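Local coordinates for putative retaining b-glycosidase (Saccharophagus degradans, PDB 5A95), which probably hydrolyses mixed-linkage beta-glucans as a retaining family 5 glycoside hydrolase, with a specificity dictated by its quaternary structure, at residues T65-G77 / G98-S110. The protein carries 1 engineered substitution. Sequence-based numbering, arbitrary orientation. Where two conformers were deposited one is given.
With BGC (beta-D-glucopyranose), chain D.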
ATOM      1  N   THR A  65     -36.004  -8.874  22.207  1.00 11.68           N
ATOM      2  CA  THR A  65     -34.708  -8.311  22.492  1.00 11.17           C
ATOM      3  C   THR A  65     -33.707  -9.403  22.816  1.00 11.46           C
ATOM      4  O   THR A  65     -33.990 -10.326  23.598  1.00 13.84           O
ATOM      5  CB  THR A  65     -34.802  -7.293  23.633  1.00 12.22           C
ATOM      6  OG1 THR A  65     -35.669  -6.227  23.215  1.00 14.80           O
ATOM      7  CG2 THR A  65     -33.415  -6.753  23.998  1.00 12.44           C
ATOM      8  N   PHE A  66     -32.541  -9.308  22.178  1.00 11.25           N
ATOM      9  CA  PHE A  66     -31.476 -10.270  22.309  1.00 10.64           C
ATOM     10  C   PHE A  66     -30.263  -9.565  22.900  1.00 10.00           C
ATOM     11  O   PHE A  66     -29.968  -8.434  22.553  1.00  9.35           O
ATOM     12  CB  PHE A  66     -31.129 -10.847  20.931  1.00 10.36           C
ATOM     13  CG  PHE A  66     -30.063 -11.886  20.969  1.00 11.53           C
ATOM     14  CD1 PHE A  66     -30.360 -13.227  21.229  1.00 13.95           C
ATOM     15  CD2 PHE A  66     -28.739 -11.524  20.769  1.00 12.59           C
ATOM     16  CE1 PHE A  66     -29.339 -14.165  21.275  1.00 14.29           C
ATOM     17  CE2 PHE A  66     -27.736 -12.461  20.822  1.00 15.16           C
ATOM     18  CZ  PHE A  66     -28.026 -13.768  21.095  1.00 14.72           C
ATOM     19  N   THR A  67     -29.547 -10.253  23.772  1.00  9.08           N
ATOM     20  CA  THR A  67     -28.291  -9.742  24.345  1.00  9.13           C
ATOM     21  C   THR A  67     -27.191 -10.744  24.082  1.00  9.21           C
ATOM     22  O   THR A  67     -27.312 -11.895  24.463  1.00 11.10           O
ATOM     23  CB  THR A  67     -28.467  -9.529  25.881  1.00 12.42           C
ATOM     24  OG1 THR A  67     -29.633  -8.705  26.105  1.00 16.04           O
ATOM     25  CG2 THR A  67     -27.272  -8.876  26.483  1.00 14.66           C
ATOM     26  N   PHE A  68     -26.117 -10.322  23.412  1.00  8.74           N
ATOM     27  CA  PHE A  68     -24.936 -11.194  23.290  1.00  8.38           C
ATOM     28  C   PHE A  68     -24.267 -11.248  24.676  1.00  8.27           C
ATOM     29  O   PHE A  68     -24.008 -10.202  25.287  1.00  9.34           O
ATOM     30  CB  PHE A  68     -23.923 -10.665  22.261  1.00  8.67           C
ATOM     31  CG  PHE A  68     -24.440 -10.567  20.848  1.00  9.17           C
ATOM     32  CD1 PHE A  68     -24.358 -11.647  19.994  1.00 10.05           C
ATOM     33  CD2 PHE A  68     -25.028  -9.408  20.374  1.00  9.49           C
ATOM     34  CE1 PHE A  68     -24.832 -11.589  18.712  1.00  9.88           C
ATOM     35  CE2 PHE A  68     -25.478  -9.332  19.066  1.00  9.48           C
ATOM     36  CZ  PHE A  68     -25.411 -10.424  18.245  1.00  9.26           C
ATOM     37  N   ARG A  69     -24.018 -12.456  25.164  1.00  8.41           N
ATOM     38  CA  ARG A  69     -23.400 -12.691  26.456  1.00  8.94           C
ATOM     39  C   ARG A  69     -22.463 -13.864  26.258  1.00  7.74           C
ATOM     40  O   ARG A  69     -22.884 -15.000  26.011  1.00  9.58           O
ATOM     41  CB  ARG A  69     -24.432 -13.059  27.544  1.00 11.25           C
ATOM     42  CG  ARG A  69     -25.481 -11.997  27.852  1.00 14.90           C
ATOM     43  CD  ARG A  69     -26.451 -12.455  28.960  1.00 18.52           C
ATOM     44  NE  ARG A  69     -27.083 -13.719  28.573  1.00 21.04           N
ATOM     45  CZ  ARG A  69     -28.246 -13.857  27.960  1.00 23.25           C
ATOM     46  NH1 ARG A  69     -29.005 -12.796  27.675  1.00 34.76           N
ATOM     47  NH2 ARG A  69     -28.644 -15.073  27.621  1.00 26.16           N
ATOM     48  N   GLY A  70     -21.166 -13.619  26.379  1.00  7.57           N
ATOM     49  CA  GLY A  70     -20.220 -14.710  26.188  1.00  8.33           C
ATOM     50  C   GLY A  70     -18.789 -14.332  26.432  1.00  7.59           C
ATOM     51  O   GLY A  70     -18.489 -13.502  27.295  1.00  7.72           O
ATOM     52  N   VAL A  71     -17.904 -14.958  25.660  1.00  6.62           N
ATOM     53  CA  VAL A  71     -16.478 -14.853  25.884  1.00  6.44           C
ATOM     54  C   VAL A  71     -15.726 -14.755  24.562  1.00  7.20           C
ATOM     55  O   VAL A  71     -16.203 -15.209  23.520  1.00  7.32           O
ATOM     56  CB  VAL A  71     -15.908 -16.055  26.670  1.00  7.84           C
ATOM     57  CG1 VAL A  71     -16.655 -16.251  27.972  1.00  8.83           C
ATOM     58  CG2 VAL A  71     -15.967 -17.340  25.861  1.00  7.98           C
ATOM     59  N   ASN A  72     -14.534 -14.158  24.642  1.00  7.05           N
ATOM     60  CA  ASN A  72     -13.462 -14.376  23.684  1.00  6.75           C
ATOM     61  C   ASN A  72     -12.800 -15.706  23.938  1.00  7.54           C
ATOM     62  O   ASN A  72     -12.629 -16.104  25.098  1.00  8.25           O
ATOM     63  CB  ASN A  72     -12.391 -13.299  23.871  1.00  7.11           C
ATOM     64  CG  ASN A  72     -12.814 -11.957  23.341  1.00  7.31           C
ATOM     65  OD1 ASN A  72     -12.592 -11.679  22.170  1.00  7.98           O
ATOM     66  ND2 ASN A  72     -13.453 -11.142  24.172  1.00  6.54           N
ATOM     67  N   ILE A  73     -12.351 -16.342  22.863  1.00  7.05           N
ATOM     68  CA  ILE A  73     -11.329 -17.367  22.931  1.00  7.55           C
ATOM     69  C   ILE A  73     -10.122 -16.805  22.200  1.00  7.66           C
ATOM     70  O   ILE A  73     -10.183 -15.698  21.633  1.00  8.17           O
ATOM     71  CB  ILE A  73     -11.797 -18.705  22.343  1.00  7.63           C
ATOM     72  CG1 ILE A  73     -12.226 -18.553  20.881  1.00  8.28           C
ATOM     73  CG2 ILE A  73     -12.913 -19.300  23.207  1.00  8.48           C
ATOM     74  CD1 ILE A  73     -12.563 -19.867  20.197  1.00  9.07           C
ATOM     75  N   ALA A  74      -9.001 -17.510  22.262  1.00  7.76           N
ATOM     76  CA  ALA A  74      -7.798 -17.052  21.580  1.00  8.00           C
ATOM     77  C   ALA A  74      -7.915 -17.184  20.054  1.00  8.00           C
ATOM     78  O   ALA A  74      -8.822 -17.825  19.524  1.00  8.94           O
ATOM     79  CB  ALA A  74      -6.552 -17.798  22.091  1.00  9.00           C
ATOM     80  N   ASP A  75      -6.952 -16.583  19.352  1.00  7.95           N
ATOM     81  CA  ASP A  75      -6.845 -16.747  17.909  1.00  7.56           C
ATOM     82  C   ASP A  75      -6.789 -18.236  17.526  1.00  8.18           C
ATOM     83  O   ASP A  75      -6.157 -19.047  18.199  1.00  8.26           O
ATOM     84  CB  ASP A  75      -5.581 -16.031  17.407  1.00  7.96           C
ATOM     85  CG  ASP A  75      -5.334 -16.226  15.943  1.00  7.87           C
ATOM     86  OD1 ASP A  75      -4.629 -17.198  15.596  1.00  7.59           O
ATOM     87  OD2 ASP A  75      -5.781 -15.377  15.132  1.00  7.81           O
ATOM     88  N   THR A  76      -7.432 -18.558  16.412  1.00  7.84           N
ATOM     89  CA  THR A  76      -7.534 -19.926  15.927  1.00  8.35           C
ATOM     90  C   THR A  76      -6.166 -20.566  15.775  1.00  9.76           C
ATOM     91  O   THR A  76      -5.976 -21.713  16.144  1.00 10.31           O
ATOM     92  CB  THR A  76      -8.280 -19.917  14.567  1.00  9.80           C
ATOM     93  OG1 THR A  76      -9.600 -19.382  14.744  1.00 10.82           O
ATOM     94  CG2 THR A  76      -8.370 -21.293  13.961  1.00 10.93           C
ATOM     95  N   GLY A  77      -5.218 -19.832  15.202  1.00  9.73           N
ATOM     96  CA  GLY A  77      -3.876 -20.350  15.007  1.00  9.99           C
ATOM     97  C   GLY A  77      -3.155 -20.656  16.319  1.00  9.61           C
ATOM     98  O   GLY A  77      -2.416 -21.623  16.428  1.00 11.02           O
ATOM     99  N   GLY A  98     -22.837 -20.793  30.253  1.00 11.99           N
ATOM    100  CA  GLY A  98     -23.990 -19.935  30.031  1.00 13.19           C
ATOM    101  C   GLY A  98     -23.875 -19.034  28.831  1.00 11.66           C
ATOM    102  O   GLY A  98     -24.674 -18.140  28.671  1.00 13.46           O
ATOM    103  N   VAL A  99     -22.876 -19.249  27.980  1.00 10.35           N
ATOM    104  CA  VAL A  99     -22.682 -18.308  26.886  1.00  9.58           C
ATOM    105  C   VAL A  99     -23.688 -18.500  25.762  1.00 10.34           C
ATOM    106  O   VAL A  99     -24.117 -19.621  25.494  1.00 12.35           O
ATOM    107  CB  VAL A  99     -21.278 -18.363  26.253  1.00 11.50           C
ATOM    108  CG1 VAL A  99     -20.172 -18.366  27.307  1.00 11.67           C
ATOM    109  CG2 VAL A  99     -21.113 -19.505  25.265  1.00 11.91           C
ATOM    110  N   ASN A 100     -24.031 -17.407  25.071  1.00  8.55           N
ATOM    111  CA  ASN A 100     -24.730 -17.507  23.815  1.00  8.80           C
ATOM    112  C   ASN A 100     -23.875 -16.990  22.653  1.00  8.62           C
ATOM    113  O   ASN A 100     -24.341 -16.983  21.518  1.00  8.88           O
ATOM    114  CB  ASN A 100     -26.102 -16.834  23.854  1.00  9.77           C
ATOM    115  CG  ASN A 100     -26.031 -15.323  24.033  1.00 10.40           C
ATOM    116  OD1 ASN A 100     -25.039 -14.700  23.752  1.00 10.18           O
ATOM    117  ND2 ASN A 100     -27.118 -14.728  24.472  1.00 12.03           N
ATOM    118  N   THR A 101     -22.627 -16.577  22.933  1.00  8.16           N
ATOM    119  CA  THR A 101     -21.748 -15.922  21.960  1.00  7.73           C
ATOM    120  C   THR A 101     -20.298 -16.248  22.231  1.00  7.00           C
ATOM    121  O   THR A 101     -19.862 -16.259  23.381  1.00  8.36           O
ATOM    122  CB  THR A 101     -21.919 -14.378  22.056  1.00  7.98           C
ATOM    123  OG1 THR A 101     -23.271 -14.024  21.797  1.00  9.59           O
ATOM    124  CG2 THR A 101     -21.054 -13.658  21.038  1.00  8.97           C
ATOM    125  N   ILE A 102     -19.545 -16.482  21.161  1.00  7.39           N
ATOM    126  CA  ILE A 102     -18.100 -16.526  21.218  1.00  7.21           C
ATOM    127  C   ILE A 102     -17.540 -15.498  20.239  1.00  6.99           C
ATOM    128  O   ILE A 102     -17.996 -15.421  19.088  1.00  7.39           O
ATOM    129  CB  ILE A 102     -17.571 -17.922  20.864  1.00  7.97           C
ATOM    130  CG1 ILE A 102     -17.985 -18.898  21.963  1.00  9.03           C
ATOM    131  CG2 ILE A 102     -16.047 -17.922  20.726  1.00  8.44           C
ATOM    132  CD1 ILE A 102     -17.671 -20.352  21.690  1.00  9.70           C
ATOM    133  N   ARG A 103     -16.571 -14.710  20.709  1.00  7.04           N
ATOM    134  CA  ARG A 103     -15.827 -13.763  19.866  1.00  6.77           C
ATOM    135  C   ARG A 103     -14.500 -14.399  19.461  1.00  7.04           C
ATOM    136  O   ARG A 103     -13.756 -14.902  20.319  1.00  6.68           O
ATOM    137  CB  ARG A 103     -15.585 -12.462  20.600  1.00  6.36           C
ATOM    138  CG  ARG A 103     -14.788 -11.408  19.840  1.00  6.74           C
ATOM    139  CD  ARG A 103     -14.847 -10.108  20.601  1.00  7.06           C
ATOM    140  NE  ARG A 103     -14.176  -8.945  20.031  1.00  6.97           N
ATOM    141  CZ  ARG A 103     -13.006  -8.436  20.413  1.00  6.51           C
ATOM    142  NH1 ARG A 103     -12.181  -9.116  21.202  1.00  7.39           N
ATOM    143  NH2 ARG A 103     -12.640  -7.226  19.986  1.00  6.96           N
ATOM    144  N   LEU A 104     -14.220 -14.373  18.161  1.00  7.12           N
ATOM    145  CA  LEU A 104     -12.996 -14.925  17.580  0.60  6.86           C
ATOM    146  C   LEU A 104     -12.073 -13.762  17.214  1.00  6.46           C
ATOM    147  O   LEU A 104     -12.389 -13.027  16.287  1.00  7.02           O
ATOM    148  CB  LEU A 104     -13.319 -15.733  16.314  0.60  7.68           C
ATOM    149  CG  LEU A 104     -14.268 -16.927  16.423  0.60  8.99           C
ATOM    150  CD1 LEU A 104     -14.355 -17.652  15.074  0.60  9.87           C
ATOM    151  CD2 LEU A 104     -13.805 -17.878  17.507  0.60  9.14           C
ATOM    152  N   PRO A 105     -10.949 -13.591  17.933  1.00  5.88           N
ATOM    153  CA  PRO A 105     -10.048 -12.471  17.660  1.00  6.04           C
ATOM    154  C   PRO A 105      -9.033 -12.882  16.609  1.00  6.30           C
ATOM    155  O   PRO A 105      -7.962 -13.423  16.935  1.00  7.19           O
ATOM    156  CB  PRO A 105      -9.399 -12.211  19.020  1.00  6.78           C
ATOM    157  CG  PRO A 105      -9.340 -13.550  19.663  1.00  7.61           C
ATOM    158  CD  PRO A 105     -10.565 -14.303  19.182  1.00  7.19           C
ATOM    159  N   ILE A 106      -9.352 -12.601  15.348  1.00  6.23           N
ATOM    160  CA  ILE A 106      -8.549 -13.024  14.218  1.00  5.79           C
ATOM    161  C   ILE A 106      -7.390 -12.075  14.049  1.00  6.02           C
ATOM    162  O   ILE A 106      -7.566 -10.927  13.660  1.00  6.24           O
ATOM    163  CB  ILE A 106      -9.413 -13.128  12.959  1.00  7.16           C
ATOM    164  CG1 ILE A 106     -10.505 -14.180  13.197  1.00  8.29           C
ATOM    165  CG2 ILE A 106      -8.569 -13.447  11.724  1.00  7.15           C
ATOM    166  CD1 ILE A 106     -11.733 -14.064  12.334  1.00  9.58           C
ATOM    167  N   HIS A 107      -6.195 -12.535  14.398  1.00  6.29           N
ATOM    168  CA  HIS A 107      -5.024 -11.686  14.334  1.00  6.44           C
ATOM    169  C   HIS A 107      -4.480 -11.646  12.908  1.00  5.47           C
ATOM    170  O   HIS A 107      -4.278 -12.690  12.300  1.00  6.99           O
ATOM    171  CB  HIS A 107      -3.934 -12.187  15.270  1.00  6.67           C
ATOM    172  CG  HIS A 107      -4.222 -11.928  16.710  1.00  6.89           C
ATOM    173  ND1 HIS A 107      -5.392 -12.300  17.329  1.00  6.99           N
ATOM    174  CD2 HIS A 107      -3.475 -11.320  17.662  1.00  6.95           C
ATOM    175  CE1 HIS A 107      -5.338 -11.957  18.607  1.00  7.81           C
ATOM    176  NE2 HIS A 107      -4.182 -11.355  18.831  1.00  7.19           N
ATOM    177  N   PRO A 108      -4.163 -10.453  12.383  1.00  6.29           N
ATOM    178  CA  PRO A 108      -3.672 -10.418  11.001  1.00  6.79           C
ATOM    179  C   PRO A 108      -2.438 -11.288  10.750  1.00  6.74           C
ATOM    180  O   PRO A 108      -2.294 -11.872   9.677  1.00  6.91           O
ATOM    181  CB  PRO A 108      -3.366  -8.917  10.787  1.00  7.52           C
ATOM    182  CG  PRO A 108      -4.410  -8.225  11.626  1.00  7.06           C
ATOM    183  CD  PRO A 108      -4.495  -9.107  12.876  1.00  6.03           C
ATOM    184  N   VAL A 109      -1.515 -11.356  11.713  1.00  7.00           N
ATOM    185  CA  VAL A 109      -0.305 -12.161  11.490  1.00  7.42           C
ATOM    186  C   VAL A 109      -0.676 -13.637  11.304  1.00  8.09           C
ATOM    187  O   VAL A 109      -0.005 -14.358  10.584  1.00  8.25           O
ATOM    188  CB  VAL A 109       0.710 -11.972  12.638  1.00  8.07           C
ATOM    189  CG1 VAL A 109       0.212 -12.574  13.937  1.00  8.05           C
ATOM    190  CG2 VAL A 109       2.100 -12.514  12.261  1.00  8.92           C
ATOM    191  N   SER A 110      -1.717 -14.080  11.989  1.00  7.20           N
ATOM    192  CA  SER A 110      -2.213 -15.469  11.935  1.00  7.26           C
ATOM    193  C   SER A 110      -2.984 -15.746  10.638  1.00  7.16           C
ATOM    194  O   SER A 110      -2.843 -16.822  10.043  1.00  8.20           O
ATOM    195  CB  SER A 110      -3.087 -15.722  13.163  1.00  7.73           C
ATOM    196  OG  SER A 110      -3.434 -17.077  13.250  1.00  7.74           O
TER
HETATM  197  C2  BGC D   2      -2.866 -10.916  26.019  1.00 10.27           C
HETATM  198  C3  BGC D   2      -1.526 -11.428  25.523  1.00 11.48           C
HETATM  199  C4  BGC D   2      -1.619 -11.896  24.088  1.00 10.76           C
HETATM  200  C5  BGC D   2      -2.244 -10.817  23.204  1.00  9.99           C
HETATM  201  C6  BGC D   2      -2.579 -11.294  21.815  1.00 10.08           C
HETATM  202  C1  BGC D   2      -3.310  -9.824  25.061  1.00 11.17           C
HETATM  203  O2  BGC D   2      -2.670 -10.418  27.341  1.00 12.10           O
HETATM  204  O3  BGC D   2      -1.134 -12.538  26.342  1.00 13.27           O
HETATM  205  O4  BGC D   2      -0.307 -12.173  23.607  1.00 11.73           O
HETATM  206  O5  BGC D   2      -3.468 -10.385  23.771  1.00  9.82           O
HETATM  207  O6  BGC D   2      -3.181 -10.234  21.078  1.00  8.60           O
HETATM  208  O   HOH W   1     -25.763 -15.845  29.576  1.00 17.70           O
HETATM  209  O   HOH W   2     -27.220 -17.500  27.203  1.00 28.12           O
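Arg103 holds CG anti to its backbone N (chi1 178°) and stays extended to NE, which lays it alongside Asn72, whose CG stands anti to its carbonyl carbon (chi1 -74°). NH1 of Arg103 donates to OD1 of Asn72 (2.8 Å) within the guanidinium plane, the amide turned perpendicular to it. Glu185, by a salt bridge to NE, and Asn188, by a hydrogen bond to NH2, share the same guanidinium and should hold its rotation. Beneath, the backbones run parallel, Arg103 N bonding to Val71 O and Ile73 N to Arg103 O, while on the other side of the sheet Ile73 CG1 packs on Ile102 CG2 (3.9 Å). At the N-terminal end, Asn100 mimics a strand neighbour: ND2 gives an in-plane bond to Thr67 O (2.8 Å), and OD1 accepts from Arg69 N and Thr101 OG1 on opposite faces of the amide. ND2 also lies over one face of the Arg69 guanidinium, whose NE and NH2 each reach Gly98 O through a water. At the far end, Asp75 OD1 takes the hydroxyl of Ser110 on its syn side (2.6 Å), and OD2 takes His107 N on its anti side (3.0 Å). The His107 ring is steered by ND1 bonding to Pro105 O, and NE2 meets glucose O6 (2.7 Å). Adjacent parallel strands with His107 of the glycan pocket just beyond the C-terminal end of one of them fit the (beta/alpha)8 barrel of glycoside hydrolase family 5.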